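Local atomic coordinates of 50S ribosomal protein L16 arginine hydroxylase (Escherichia coli, PDB entry 4CCL), a protein that hydroxylates an arginine of ribosomal protein uL16 at C3, as an Fe(II)- and 2-oxoglutarate-dependent JmjC oxygenase that regulates growth. Residues 123-128 against 183-188; 140-146 against 165-171; 319-323 against 367-371. All coordinates share one frame. Numbering follows the deposited sequence.

Interaction 1 (123-128 against 183-188); sequences GPHLDQ and PGFPHE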
loop_
_atom_site.group_PDB
_atom_site.type_symbol
_atom_site.label_atom_id
_atom_site.label_comp_id
_atom_site.label_asym_id
_atom_site.label_seq_id
_atom_site.Cartn_x
_atom_site.Cartn_y
_atom_site.Cartn_z
ATOM N N GLY B 123 8.045 20.048 28.049
ATOM C CA GLY B 123 7.162 19.310 28.943
ATOM C C GLY B 123 7.519 17.833 29.016
ATOM O O GLY B 123 8.447 17.393 28.337
ATOM N N PRO B 124 6.791 17.053 29.839
ATOM C CA PRO B 124 7.063 15.611 29.875
ATOM C C PRO B 124 6.546 14.926 28.618
ATOM O O PRO B 124 5.458 15.266 28.162
ATOM C CB PRO B 124 6.269 15.121 31.097
ATOM C CG PRO B 124 5.554 16.328 31.661
ATOM C CD PRO B 124 5.595 17.403 30.619
ATOM N N HIS B 125 7.299 13.974 28.071
ATOM C CA HIS B 125 6.866 13.294 26.851
ATOM C C HIS B 125 7.513 11.930 26.610
ATOM O O HIS B 125 8.547 11.602 27.193
ATOM C CB HIS B 125 7.058 14.197 25.627
ATOM C CG HIS B 125 8.485 14.559 25.360
ATOM N ND1 HIS B 125 9.149 14.167 24.218
ATOM C CD2 HIS B 125 9.375 15.275 26.088
ATOM C CE1 HIS B 125 10.388 14.628 24.253
ATOM N NE2 HIS B 125 10.550 15.302 25.374
ATOM N N LEU B 126 6.887 11.151 25.733
ATOM C CA LEU B 126 7.407 9.859 25.304
ATOM C C LEU B 126 7.903 9.945 23.865
ATOM O O LEU B 126 7.366 10.709 23.062
ATOM C CB LEU B 126 6.315 8.788 25.403
ATOM C CG LEU B 126 6.160 8.087 26.752
ATOM C CD1 LEU B 126 5.042 7.067 26.707
ATOM C CD2 LEU B 126 7.462 7.423 27.124
ATOM N N ASP B 127 8.934 9.171 23.547
ATOM C CA ASP B 127 9.396 9.032 22.171
ATOM C C ASP B 127 9.311 7.567 21.774
ATOM O O ASP B 127 9.307 6.689 22.634
ATOM C CB ASP B 127 10.840 9.523 22.019
ATOM C CG ASP B 127 10.951 11.034 22.038
ATOM O OD1 ASP B 127 9.906 11.712 21.953
ATOM O OD2 ASP B 127 12.089 11.544 22.125
ATOM N N GLN B 128 9.221 7.299 20.476
ATOM C CA GLN B 128 9.294 5.925 19.989
ATOM C C GLN B 128 10.711 5.560 19.565
ATOM O O GLN B 128 10.955 4.466 19.055
ATOM C CB GLN B 128 8.301 5.668 18.852
ATOM C CG GLN B 128 6.863 5.488 19.315
ATOM C CD GLN B 128 6.724 4.454 20.423
ATOM O OE1 GLN B 128 5.987 4.663 21.387
ATOM N NE2 GLN B 128 7.426 3.332 20.288
ATOM N N PRO B 183 13.608 4.193 23.760
ATOM C CA PRO B 183 12.188 4.490 23.542
ATOM C C PRO B 183 11.292 3.897 24.624
ATOM O O PRO B 183 11.551 2.794 25.102
ATOM C CB PRO B 183 11.893 3.819 22.197
ATOM C CG PRO B 183 12.946 2.780 22.046
ATOM C CD PRO B 183 14.168 3.375 22.672
ATOM N N GLY B 184 10.250 4.628 25.005
ATOM C CA GLY B 184 9.301 4.138 25.987
ATOM C C GLY B 184 9.475 4.737 27.371
ATOM O O GLY B 184 8.627 4.547 28.245
ATOM N N PHE B 185 10.573 5.457 27.577
ATOM C CA PHE B 185 10.840 6.076 28.870
ATOM C C PHE B 185 10.412 7.536 28.875
ATOM O O PHE B 185 10.954 8.346 28.126
ATOM C CB PHE B 185 12.326 5.966 29.229
ATOM C CG PHE B 185 12.765 4.570 29.564
ATOM C CD1 PHE B 185 13.061 3.665 28.559
ATOM C CD2 PHE B 185 12.882 4.161 30.883
ATOM C CE1 PHE B 185 13.465 2.380 28.859
ATOM C CE2 PHE B 185 13.286 2.873 31.192
ATOM C CZ PHE B 185 13.578 1.982 30.178
ATOM N N PRO B 186 9.431 7.878 29.721
ATOM C CA PRO B 186 8.977 9.267 29.807
ATOM C C PRO B 186 10.083 10.156 30.343
ATOM O O PRO B 186 10.768 9.790 31.300
ATOM C CB PRO B 186 7.816 9.198 30.802
ATOM C CG PRO B 186 8.089 7.986 31.613
ATOM C CD PRO B 186 8.727 7.005 30.675
ATOM N N HIS B 187 10.262 11.311 29.720
ATOM C CA HIS B 187 11.299 12.233 30.141
ATOM C C HIS B 187 10.852 13.677 29.991
ATOM O O HIS B 187 9.998 13.999 29.165
ATOM C CB HIS B 187 12.587 11.991 29.354
ATOM C CG HIS B 187 12.397 12.002 27.872
ATOM N ND1 HIS B 187 12.041 10.880 27.159
ATOM C CD2 HIS B 187 12.514 13.003 26.965
ATOM C CE1 HIS B 187 11.945 11.183 25.876
ATOM N NE2 HIS B 187 12.227 12.468 25.734
ATOM N N GLU B 188 11.431 14.540 30.813
ATOM C CA GLU B 188 11.137 15.957 30.771
ATOM C C GLU B 188 12.399 16.680 31.177
ATOM O O GLU B 188 13.140 16.199 32.023
ATOM C CB GLU B 188 10.023 16.293 31.759
ATOM C CG GLU B 188 9.719 17.775 31.868
ATOM C CD GLU B 188 8.630 18.077 32.875
ATOM O OE1 GLU B 188 8.438 17.269 33.807
ATOM O OE2 GLU B 188 7.964 19.122 32.728
HETATM O O HOH W 1 11.184 7.952 25.642
HETATM O O HOH W 2 13.166 13.797 23.291
#

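Interaction 2 (140-146 against 165-171); sequences RRWRVGE and FEAIIDE. With SO4 (sulfate ion), chain L.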
loop_
_atom_site.group_PDB
_atom_site.type_symbol
_atom_site.label_atom_id
_atom_site.label_comp_id
_atom_site.label_asym_id
_atom_site.label_seq_id
_atom_site.Cartn_x
_atom_site.Cartn_y
_atom_site.Cartn_z
ATOM N N ARG B 140 20.516 22.369 32.498
ATOM C CA ARG B 140 19.121 21.956 32.538
ATOM C C ARG B 140 18.923 20.857 33.560
ATOM O O ARG B 140 19.832 20.070 33.833
ATOM C CB ARG B 140 18.652 21.451 31.174
ATOM C CG ARG B 140 18.899 22.410 30.039
ATOM C CD ARG B 140 18.226 21.950 28.766
ATOM N NE ARG B 140 16.823 22.346 28.713
ATOM C CZ ARG B 140 15.939 21.831 27.866
ATOM N NH1 ARG B 140 16.311 20.886 27.011
ATOM N NH2 ARG B 140 14.682 22.251 27.877
ATOM N N ARG B 141 17.728 20.818 34.131
ATOM C CA ARG B 141 17.316 19.701 34.951
ATOM C C ARG B 141 16.613 18.705 34.047
ATOM O O ARG B 141 15.633 19.048 33.380
ATOM C CB ARG B 141 16.374 20.163 36.059
ATOM C CG ARG B 141 15.883 19.046 36.964
ATOM C CD ARG B 141 14.891 19.587 37.975
ATOM N NE ARG B 141 14.388 18.555 38.876
ATOM C CZ ARG B 141 13.448 18.766 39.790
ATOM N NH1 ARG B 141 12.912 19.971 39.919
ATOM N NH2 ARG B 141 13.044 17.775 40.573
ATOM N N TRP B 142 17.141 17.487 34.010
ATOM C CA TRP B 142 16.551 16.392 33.258
ATOM C C TRP B 142 16.030 15.302 34.184
ATOM O O TRP B 142 16.682 14.918 35.166
ATOM C CB TRP B 142 17.549 15.808 32.254
ATOM C CG TRP B 142 17.542 16.529 30.948
ATOM C CD1 TRP B 142 18.453 17.437 30.512
ATOM C CD2 TRP B 142 16.550 16.406 29.911
ATOM N NE1 TRP B 142 18.101 17.888 29.261
ATOM C CE2 TRP B 142 16.961 17.286 28.877
ATOM C CE3 TRP B 142 15.391 15.659 29.763
ATOM C CZ2 TRP B 142 16.209 17.410 27.702
ATOM C CZ3 TRP B 142 14.660 15.794 28.595
ATOM C CH2 TRP B 142 15.075 16.667 27.580
ATOM N N ARG B 143 14.840 14.822 33.846
ATOM C CA ARG B 143 14.143 13.802 34.604
ATOM C C ARG B 143 13.659 12.701 33.666
ATOM O O ARG B 143 13.108 12.978 32.603
ATOM C CB ARG B 143 12.963 14.412 35.365
ATOM C CG ARG B 143 13.367 15.466 36.391
ATOM C CD ARG B 143 12.163 16.102 37.073
ATOM N NE ARG B 143 11.419 15.142 37.882
ATOM C CZ ARG B 143 10.253 14.610 37.530
ATOM N NH1 ARG B 143 9.688 14.949 36.380
ATOM N NH2 ARG B 143 9.651 13.742 38.331
ATOM N N VAL B 144 13.896 11.453 34.056
ATOM C CA VAL B 144 13.420 10.307 33.297
ATOM C C VAL B 144 12.694 9.349 34.233
ATOM O O VAL B 144 13.215 8.993 35.293
ATOM C CB VAL B 144 14.577 9.548 32.620
ATOM C CG1 VAL B 144 14.026 8.517 31.644
ATOM C CG2 VAL B 144 15.509 10.514 31.904
ATOM N N GLY B 145 11.492 8.935 33.843
ATOM C CA GLY B 145 10.723 8.002 34.642
ATOM C C GLY B 145 10.875 6.577 34.155
ATOM O O GLY B 145 11.443 6.330 33.091
ATOM N N GLU B 146 10.360 5.634 34.937
ATOM C CA GLU B 146 10.388 4.233 34.551
ATOM C C GLU B 146 9.490 4.043 33.332
ATOM O O GLU B 146 8.591 4.848 33.083
ATOM C CB GLU B 146 9.928 3.351 35.717
ATOM C CG GLU B 146 10.106 1.857 35.497
ATOM C CD GLU B 146 11.516 1.491 35.075
ATOM O OE1 GLU B 146 12.386 1.338 35.960
ATOM O OE2 GLU B 146 11.755 1.348 33.858
ATOM N N PHE B 165 5.498 12.179 36.210
ATOM C CA PHE B 165 5.959 10.847 36.564
ATOM C C PHE B 165 6.965 10.881 37.706
ATOM O O PHE B 165 7.593 11.906 37.968
ATOM C CB PHE B 165 6.585 10.174 35.340
ATOM C CG PHE B 165 7.623 11.018 34.652
ATOM C CD1 PHE B 165 8.947 10.985 35.059
ATOM C CD2 PHE B 165 7.273 11.847 33.598
ATOM C CE1 PHE B 165 9.901 11.760 34.431
ATOM C CE2 PHE B 165 8.225 12.627 32.966
ATOM C CZ PHE B 165 9.539 12.582 33.384
ATOM N N GLU B 166 7.108 9.746 38.382
ATOM C CA GLU B 166 8.137 9.579 39.394
ATOM C C GLU B 166 9.450 9.267 38.692
ATOM O O GLU B 166 9.554 8.285 37.955
ATOM C CB GLU B 166 7.758 8.446 40.345
ATOM C CG GLU B 166 8.864 8.016 41.286
ATOM C CD GLU B 166 8.391 6.984 42.288
ATOM O OE1 GLU B 166 7.169 6.924 42.544
ATOM O OE2 GLU B 166 9.236 6.230 42.814
ATOM N N ALA B 167 10.452 10.110 38.917
ATOM C CA ALA B 167 11.705 10.019 38.176
ATOM C C ALA B 167 12.646 8.938 38.698
ATOM O O ALA B 167 12.919 8.870 39.898
ATOM C CB ALA B 167 12.410 11.370 38.165
ATOM N N ILE B 168 13.125 8.084 37.797
ATOM C CA ILE B 168 14.227 7.188 38.124
ATOM C C ILE B 168 15.553 7.891 37.850
ATOM O O ILE B 168 16.614 7.420 38.257
ATOM C CB ILE B 168 14.161 5.859 37.342
ATOM C CG1 ILE B 168 14.420 6.086 35.852
ATOM C CG2 ILE B 168 12.822 5.179 37.566
ATOM C CD1 ILE B 168 14.413 4.812 35.033
ATOM N N ILE B 169 15.486 9.014 37.142
ATOM C CA ILE B 169 16.646 9.884 36.979
ATOM C C ILE B 169 16.235 11.334 37.192
ATOM O O ILE B 169 15.372 11.833 36.492
ATOM C CB ILE B 169 17.285 9.748 35.576
ATOM C CG1 ILE B 169 17.935 8.373 35.401
ATOM C CG2 ILE B 169 18.321 10.842 35.350
ATOM C CD1 ILE B 169 18.502 8.132 34.016
ATOM N N ASP B 170 16.831 12.003 38.173
ATOM C CA ASP B 170 16.643 13.443 38.309
ATOM C C ASP B 170 18.014 14.080 38.502
ATOM O O ASP B 170 18.641 13.894 39.545
ATOM C CB ASP B 170 15.735 13.738 39.510
ATOM C CG ASP B 170 15.224 15.170 39.527
ATOM O OD1 ASP B 170 15.942 16.074 39.053
ATOM O OD2 ASP B 170 14.097 15.392 40.021
ATOM N N GLU B 171 18.462 14.869 37.525
ATOM C CA GLU B 171 19.825 15.410 37.569
ATOM C C GLU B 171 19.954 16.751 36.858
ATOM O O GLU B 171 19.114 17.117 36.044
ATOM C CB GLU B 171 20.838 14.423 36.962
ATOM C CG GLU B 171 21.018 13.113 37.722
ATOM C CD GLU B 171 22.286 12.375 37.345
ATOM O OE1 GLU B 171 23.265 13.038 36.942
ATOM O OE2 GLU B 171 22.304 11.130 37.456
HETATM S S SO4 L . 14.506 19.297 24.297
HETATM O O1 SO4 L . 15.924 19.371 23.956
HETATM O O2 SO4 L . 13.986 17.971 23.972
HETATM O O3 SO4 L . 14.330 19.530 25.726
HETATM O O4 SO4 L . 13.786 20.312 23.535
#

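Interaction 3 (319-323 against 367-371); sequences YANGE and GYWFF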
loop_
_atom_site.group_PDB
_atom_site.type_symbol
_atom_site.label_atom_id
_atom_site.label_comp_id
_atom_site.label_asym_id
_atom_site.label_seq_id
_atom_site.Cartn_x
_atom_site.Cartn_y
_atom_site.Cartn_z
ATOM N N TYR B 319 23.070 2.971 -1.845
ATOM C CA TYR B 319 21.916 3.839 -2.036
ATOM C C TYR B 319 22.167 5.207 -1.426
ATOM O O TYR B 319 22.450 5.323 -0.231
ATOM C CB TYR B 319 20.659 3.213 -1.429
ATOM C CG TYR B 319 20.309 1.858 -2.006
ATOM C CD1 TYR B 319 20.877 0.698 -1.499
ATOM C CD2 TYR B 319 19.411 1.741 -3.059
ATOM C CE1 TYR B 319 20.562 -0.540 -2.023
ATOM C CE2 TYR B 319 19.088 0.506 -3.589
ATOM C CZ TYR B 319 19.668 -0.632 -3.068
ATOM O OH TYR B 319 19.354 -1.868 -3.589
ATOM N N ALA B 320 22.074 6.240 -2.256
ATOM C CA ALA B 320 22.213 7.612 -1.790
ATOM C C ALA B 320 20.921 8.389 -2.023
ATOM O O ALA B 320 20.553 8.659 -3.168
ATOM C CB ALA B 320 23.375 8.297 -2.498
ATOM N N ASN B 321 20.248 8.749 -0.931
ATOM C CA ASN B 321 19.037 9.567 -0.983
ATOM C C ASN B 321 17.966 8.996 -1.919
ATOM O O ASN B 321 17.401 9.704 -2.748
ATOM C CB ASN B 321 19.393 11.020 -1.332
ATOM C CG ASN B 321 18.210 11.966 -1.216
ATOM O OD1 ASN B 321 17.652 12.154 -0.135
ATOM N ND2 ASN B 321 17.831 12.577 -2.333
ATOM N N GLY B 322 17.705 7.699 -1.787
ATOM C CA GLY B 322 16.661 7.053 -2.561
ATOM C C GLY B 322 17.116 6.437 -3.870
ATOM O O GLY B 322 16.428 5.587 -4.435
ATOM N N GLU B 323 18.279 6.859 -4.353
ATOM C CA GLU B 323 18.770 6.393 -5.646
ATOM C C GLU B 323 19.850 5.327 -5.513
ATOM O O GLU B 323 20.817 5.488 -4.764
ATOM C CB GLU B 323 19.289 7.568 -6.472
ATOM C CG GLU B 323 18.237 8.618 -6.766
ATOM C CD GLU B 323 18.834 9.994 -6.960
ATOM O OE1 GLU B 323 20.074 10.095 -7.080
ATOM O OE2 GLU B 323 18.063 10.978 -6.982
ATOM N N GLY B 367 23.735 17.550 -6.485
ATOM C CA GLY B 367 23.924 18.334 -5.278
ATOM C C GLY B 367 24.322 17.492 -4.079
ATOM O O GLY B 367 24.515 18.011 -2.979
ATOM N N TYR B 368 24.462 16.189 -4.296
ATOM C CA TYR B 368 24.700 15.252 -3.203
ATOM C C TYR B 368 26.132 15.336 -2.668
ATOM O O TYR B 368 26.388 15.022 -1.506
ATOM C CB TYR B 368 24.353 13.824 -3.637
ATOM C CG TYR B 368 22.895 13.617 -4.003
ATOM C CD1 TYR B 368 21.936 14.579 -3.708
ATOM C CD2 TYR B 368 22.475 12.453 -4.633
ATOM C CE1 TYR B 368 20.608 14.391 -4.038
ATOM C CE2 TYR B 368 21.146 12.257 -4.964
ATOM C CZ TYR B 368 20.219 13.229 -4.665
ATOM O OH TYR B 368 18.900 13.032 -4.996
ATOM N N TRP B 369 27.056 15.763 -3.521
ATOM C CA TRP B 369 28.433 16.032 -3.110
ATOM C C TRP B 369 28.882 17.366 -3.704
ATOM O O TRP B 369 28.441 17.740 -4.789
ATOM C CB TRP B 369 29.366 14.913 -3.574
ATOM C CG TRP B 369 29.404 13.715 -2.675
ATOM C CD1 TRP B 369 30.308 13.463 -1.682
ATOM C CD2 TRP B 369 28.514 12.600 -2.695
ATOM N NE1 TRP B 369 30.031 12.261 -1.080
ATOM C CE2 TRP B 369 28.923 11.706 -1.686
ATOM C CE3 TRP B 369 27.396 12.258 -3.469
ATOM C CZ2 TRP B 369 28.273 10.507 -1.425
ATOM C CZ3 TRP B 369 26.744 11.067 -3.212
ATOM C CH2 TRP B 369 27.184 10.206 -2.200
ATOM N N PHE B 370 29.747 18.089 -2.997
ATOM C CA PHE B 370 30.260 19.359 -3.517
ATOM C C PHE B 370 31.737 19.584 -3.183
ATOM O O PHE B 370 32.272 18.960 -2.271
ATOM C CB PHE B 370 29.402 20.538 -3.046
ATOM C CG PHE B 370 29.427 20.765 -1.556
ATOM C CD1 PHE B 370 28.558 20.079 -0.719
ATOM C CD2 PHE B 370 30.304 21.680 -0.996
ATOM C CE1 PHE B 370 28.577 20.294 0.647
ATOM C CE2 PHE B 370 30.326 21.897 0.367
ATOM C CZ PHE B 370 29.461 21.204 1.190
ATOM N N PHE B 371 32.386 20.482 -3.920
ATOM C CA PHE B 371 33.841 20.641 -3.852
ATOM C C PHE B 371 34.361 21.559 -2.750
ATOM O O PHE B 371 33.759 22.588 -2.450
ATOM C CB PHE B 371 34.389 21.094 -5.205
ATOM C CG PHE B 371 34.663 19.966 -6.148
ATOM C CD1 PHE B 371 35.580 18.991 -5.808
ATOM C CD2 PHE B 371 34.016 19.880 -7.370
ATOM C CE1 PHE B 371 35.847 17.946 -6.659
ATOM C CE2 PHE B 371 34.281 18.831 -8.233
ATOM C CZ PHE B 371 35.199 17.862 -7.873
#

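Interaction 1 (123-128 against 183-188)
The imidazole of His187 turns its edge onto the face of the His125 ring in a T-shaped pair, with centroids 4.2 Å apart and planes at 65°; His187 NE2 lies 3.2 Å from His125 CE1. Together with Asp127 these two rings form the HxD...H facial triad that binds the catalytic iron in this double-stranded beta-helix (cupin) oxygenase. The two segments run antiparallel, and a single hydrogen-bonded bridge fixes the histidines opposite each other: His125 N to His187 O is 2.9 Å and His187 N to His125 O is 3.1 Å. Further along, Gly184 N donates to Asp127 O at 3.3 Å, tying the residue whose carboxylate is a metal ligand to the turn at Gly184. Phe185 O accepts a bond from His187 ND1 (2.9 Å), which orients the imidazole so that NE2 faces the metal site. On another side of the backbone, Leu126 CD2 packs 3.8 Å from Pro186 CD, and Pro124 CA rests 3.6 Å from Glu188 CB. No metal is modelled between the three residues; water 2 lies 2.8 Å from Asp127 OD2 and 2.9 Å from His187 NE2, probably close to where the iron would sit. His125 NE2 and His187 NE2, 3.3 Å apart and not hydrogen-bonded, face a common site with the Asp127 carboxylate, a ligand set suited to Fe(II) that leaves further coordination positions for 2-oxoglutarate and oxygen.

Interaction 2 (140-146 against 165-171)
A classic beta bulge interrupts the pairing of these segments: Ile168 and Ile169 both face Val144, and Val144 O accepts from Ile169 N at 2.9 Å and, weakly, from Ile168 N at 2.7 Å. The strands belong to the three-stranded antiparallel sheet of the JmjC double-stranded beta-helix, where 140-145 is the central strand, flanked by 167-173 and 187-191. Beyond the bulge the pairing is regular, with axes 4.6 Å apart at 175°. Val144 N donates to Ile169 O (2.9 Å), while a second hydrogen-bonded pair joins Trp142 N to Glu171 O at 2.9 Å and Glu171 N to Trp142 O at 3.0 Å. The chain turns a corner at Ile168, so Phe165 can fold back over the end of strand 140-145 and bring its ring 3.3 Å from Gly145 N through CE1. A side chain on Gly145 would collide with that ring. On the sheet face bearing Arg143 and Asp170, a salt-bridge network forms: Arg141 meets Asp170 in a bidentate pair, NE to OD1 2.9 Å and NH2 to OD2 2.7 Å, and Arg143 NE adds a weak bond to Asp170 OD2 at 3.4 Å. On the opposite face Val144 CB and Ile169 CB are 4.0 Å apart. Trp142 lies on this face too, and its NE1 bonds Asn197. Arg140, an inferred substrate-binding residue, leads away from the pairing to a sulfate ion, probably from the crystallisation liquor, that Ser114 also binds; Arg140 NH1 donates to sulfate O3 at 2.7 Å.

Interaction 3 (319-323 against 367-371)
Strand 317-320 enters the contact at Ala320, after Tyr319, which is out of reach of residues 367-371 and packs on Ser273. The methyl group of Ala320 points toward the other segment, where CB meets the edge of the Trp369 indole, 4.3 Å from CH2, and its carbonyl O lies 4.1 Å from Tyr368 CE2. A type I' turn then spans Ala320 to Glu323, closed by Ala320 N to Glu323 O (2.9 Å) and Glu323 N to Ala320 O (3.1 Å). Asn321, in the left-handed backbone region used by such a turn, sets its CB over one face of the Tyr368 ring and donates from ND2 to Tyr368 OH at 2.9 Å. This is the hairpin between strands 317-320 and 323-325 of the ROXA-like winged-helix domain, and it meets the chain just as helix 354-365 gives way to strand 369-371. There a Schellman motif ends the helix with Gly367 at positive phi, and Tyr368 and Trp369 also pack against Leu363 of that helix. Gly322 takes the next turn position, with phi 92°, a conformation in which a side chain would jam against the preceding carbonyl; its N bonds Ser273 OG. Glu323 reaches back from the start of the following strand, and its OE2 accepts a hydrogen bond from Tyr368 OH at 3.0 Å.

How the interactions relate
Interactions 1 and 2 are neighbours within the JmjC domain, their centres 10 Å apart, with 140-146/165-171 nested in the chain loop closed by 123-128/183-188. Strand 140-145 pairs with 187-191 in one sheet: Pro186 O is 2.8 Å from Gly145 N, and Glu188 O is 2.8 Å from Arg143 N, both probable hydrogen bonds. Interaction 1 supplies the iron ligands, while interaction 2 contributes Arg140, an inferred substrate-binding residue; the sulfate bound there lies about 5 Å from the His125 side chain. Interaction 3 belongs to the winged-helix domain across the chain's centre, its centre 34 Å from interaction 1 and 40 Å from interaction 2, away from the annotated sites.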